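Local structure of mannitol dehydrogenase (Helicobacter pylori, 3TWO) at residues Phe305-His309 / Asn310-Glu314. The protein is a zinc-containing cinnamyl alcohol dehydrogenase that binds NADP(H) and probably interconverts cinnamyl aldehydes and their alcohols. Numbering follows the deposited sequence.
Sequences FSIKH and NIYPE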
loop_
_atom_site.group_PDB
_atom_site.type_symbol
_atom_site.label_atom_id
_atom_site.label_comp_id
_atom_site.label_asym_id
_atom_site.label_seq_id
_atom_site.Cartn_x
_atom_site.Cartn_y
_atom_site.Cartn_z
ATOM N N PHE B 305 -18.115 -18.775 -13.308
ATOM C CA PHE B 305 -18.049 -17.664 -14.237
ATOM C C PHE B 305 -17.220 -18.096 -15.456
ATOM O O PHE B 305 -17.615 -17.870 -16.596
ATOM C CB PHE B 305 -17.350 -16.464 -13.537
ATOM C CG PHE B 305 -17.148 -15.254 -14.425
ATOM C CD1 PHE B 305 -18.199 -14.390 -14.721
ATOM C CD2 PHE B 305 -15.887 -14.940 -14.924
ATOM C CE1 PHE B 305 -18.003 -13.224 -15.542
ATOM C CE2 PHE B 305 -15.670 -13.777 -15.715
ATOM C CZ PHE B 305 -16.740 -12.931 -16.029
ATOM N N SER B 306 -16.080 -18.739 -15.180
ATOM C CA SER B 306 -15.089 -19.026 -16.191
ATOM C C SER B 306 -15.656 -20.071 -17.125
ATOM O O SER B 306 -15.464 -20.005 -18.334
ATOM C CB SER B 306 -13.788 -19.491 -15.531
ATOM O OG SER B 306 -13.330 -18.480 -14.646
ATOM N N ILE B 307 -16.413 -21.004 -16.587
ATOM C CA ILE B 307 -16.940 -22.042 -17.449
ATOM C C ILE B 307 -18.073 -21.452 -18.279
ATOM O O ILE B 307 -18.182 -21.726 -19.488
ATOM C CB ILE B 307 -17.438 -23.241 -16.656
ATOM C CG1 ILE B 307 -16.242 -24.083 -16.224
ATOM C CG2 ILE B 307 -18.550 -24.060 -17.476
ATOM C CD1 ILE B 307 -16.602 -25.138 -15.075
ATOM N N LYS B 308 -18.914 -20.653 -17.636
ATOM C CA LYS B 308 -19.994 -19.980 -18.349
ATOM C C LYS B 308 -19.520 -19.138 -19.554
ATOM O O LYS B 308 -20.106 -19.207 -20.638
ATOM C CB LYS B 308 -20.782 -19.063 -17.396
ATOM C CG LYS B 308 -22.013 -18.478 -18.104
ATOM C CD LYS B 308 -22.533 -17.301 -17.365
ATOM C CE LYS B 308 -23.974 -17.008 -17.759
ATOM N NZ LYS B 308 -24.414 -15.838 -16.911
ATOM N N HIS B 309 -18.480 -18.321 -19.364
ATOM C CA HIS B 309 -18.031 -17.430 -20.428
ATOM C C HIS B 309 -16.885 -18.023 -21.253
ATOM O O HIS B 309 -16.295 -17.331 -22.108
ATOM C CB HIS B 309 -17.671 -16.065 -19.824
ATOM C CG HIS B 309 -18.873 -15.373 -19.276
ATOM N ND1 HIS B 309 -19.091 -15.205 -17.931
ATOM C CD2 HIS B 309 -19.989 -14.925 -19.890
ATOM C CE1 HIS B 309 -20.256 -14.615 -17.738
ATOM N NE2 HIS B 309 -20.825 -14.444 -18.913
ATOM N N ASN B 310 -16.574 -19.305 -21.011
ATOM C CA ASN B 310 -15.488 -19.952 -21.759
ATOM C C ASN B 310 -14.161 -19.172 -21.673
ATOM O O ASN B 310 -13.514 -18.912 -22.668
ATOM C CB ASN B 310 -15.888 -20.224 -23.211
ATOM C CG ASN B 310 -15.498 -21.621 -23.668
ATOM O OD1 ASN B 310 -16.323 -22.593 -23.618
ATOM N ND2 ASN B 310 -14.287 -21.760 -24.122
ATOM N N ILE B 311 -13.781 -18.830 -20.454
ATOM C CA ILE B 311 -12.535 -18.184 -20.157
ATOM C C ILE B 311 -11.623 -19.219 -19.470
ATOM O O ILE B 311 -11.830 -19.574 -18.301
ATOM C CB ILE B 311 -12.781 -17.029 -19.193
ATOM C CG1 ILE B 311 -13.696 -16.002 -19.852
ATOM C CG2 ILE B 311 -11.470 -16.355 -18.794
ATOM C CD1 ILE B 311 -14.162 -14.824 -18.897
ATOM N N TYR B 312 -10.638 -19.720 -20.218
ATOM C CA TYR B 312 -9.750 -20.737 -19.748
ATOM C C TYR B 312 -8.279 -20.377 -19.932
ATOM O O TYR B 312 -7.919 -19.655 -20.873
ATOM C CB TYR B 312 -10.018 -22.019 -20.506
ATOM C CG TYR B 312 -11.350 -22.653 -20.207
ATOM C CD1 TYR B 312 -12.390 -22.660 -21.167
ATOM C CD2 TYR B 312 -11.579 -23.251 -18.972
ATOM C CE1 TYR B 312 -13.645 -23.302 -20.892
ATOM C CE2 TYR B 312 -12.788 -23.884 -18.704
ATOM C CZ TYR B 312 -13.801 -23.909 -19.661
ATOM O OH TYR B 312 -14.960 -24.541 -19.312
ATOM N N PRO B 313 -7.410 -20.873 -19.011
ATOM C CA PRO B 313 -5.944 -20.791 -19.255
ATOM C C PRO B 313 -5.515 -21.446 -20.558
ATOM O O PRO B 313 -6.143 -22.423 -21.075
ATOM C CB PRO B 313 -5.331 -21.585 -18.089
ATOM C CG PRO B 313 -6.491 -22.490 -17.600
ATOM C CD PRO B 313 -7.733 -21.617 -17.771
ATOM N N GLU B 314 -4.455 -20.891 -21.093
ATOM C CA GLU B 314 -3.688 -21.445 -22.203
ATOM C C GLU B 314 -2.768 -22.490 -21.562
ATOM O O GLU B 314 -1.933 -22.165 -20.698
ATOM C CB GLU B 314 -2.802 -20.333 -22.758
ATOM C CG GLU B 314 -3.545 -19.150 -23.284
ATOM C CD GLU B 314 -4.302 -19.559 -24.494
ATOM O OE1 GLU B 314 -3.631 -20.136 -25.391
ATOM O OE2 GLU B 314 -5.545 -19.362 -24.535
#
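Ile-311 folds back against the end of helix 296-308 and rests its CD1 on CE2 of the Phe-305 ring (3.7 Å), with CB of His-309 at 3.8 Å from the same methyl. Its side chain is extended (chi2 174°), which carries CD1 out to both neighbours. In Phe-305, CG anti to the backbone N (chi1 177°) sets the ring where CE2 meets that methyl and where one face, toward the rim, receives ND1 of His-309, which also gives a weak hydrogen bond to Phe-305 O.

On another flank the Tyr-312 ring swings back along the chain, bringing OH to 3.4 Å from CG1 of Ile-307, while Ser-306 O lies over one face of the phenol. That carbonyl accepts a hydrogen bond from Ile-311 N (3.0 Å); Asn-310 N reaches Ile-307 O more weakly at 3.3 Å. Ser-306 OG turns to Met-302 O and Tyr-195 OH, and Ile-311 also rests on helix 187-198.

Asn-310, at positive phi (54°), is the C-prime residue. The paired bonds make this a Schellman motif, ending helix 296-308 and turning the chain toward strand 315-318.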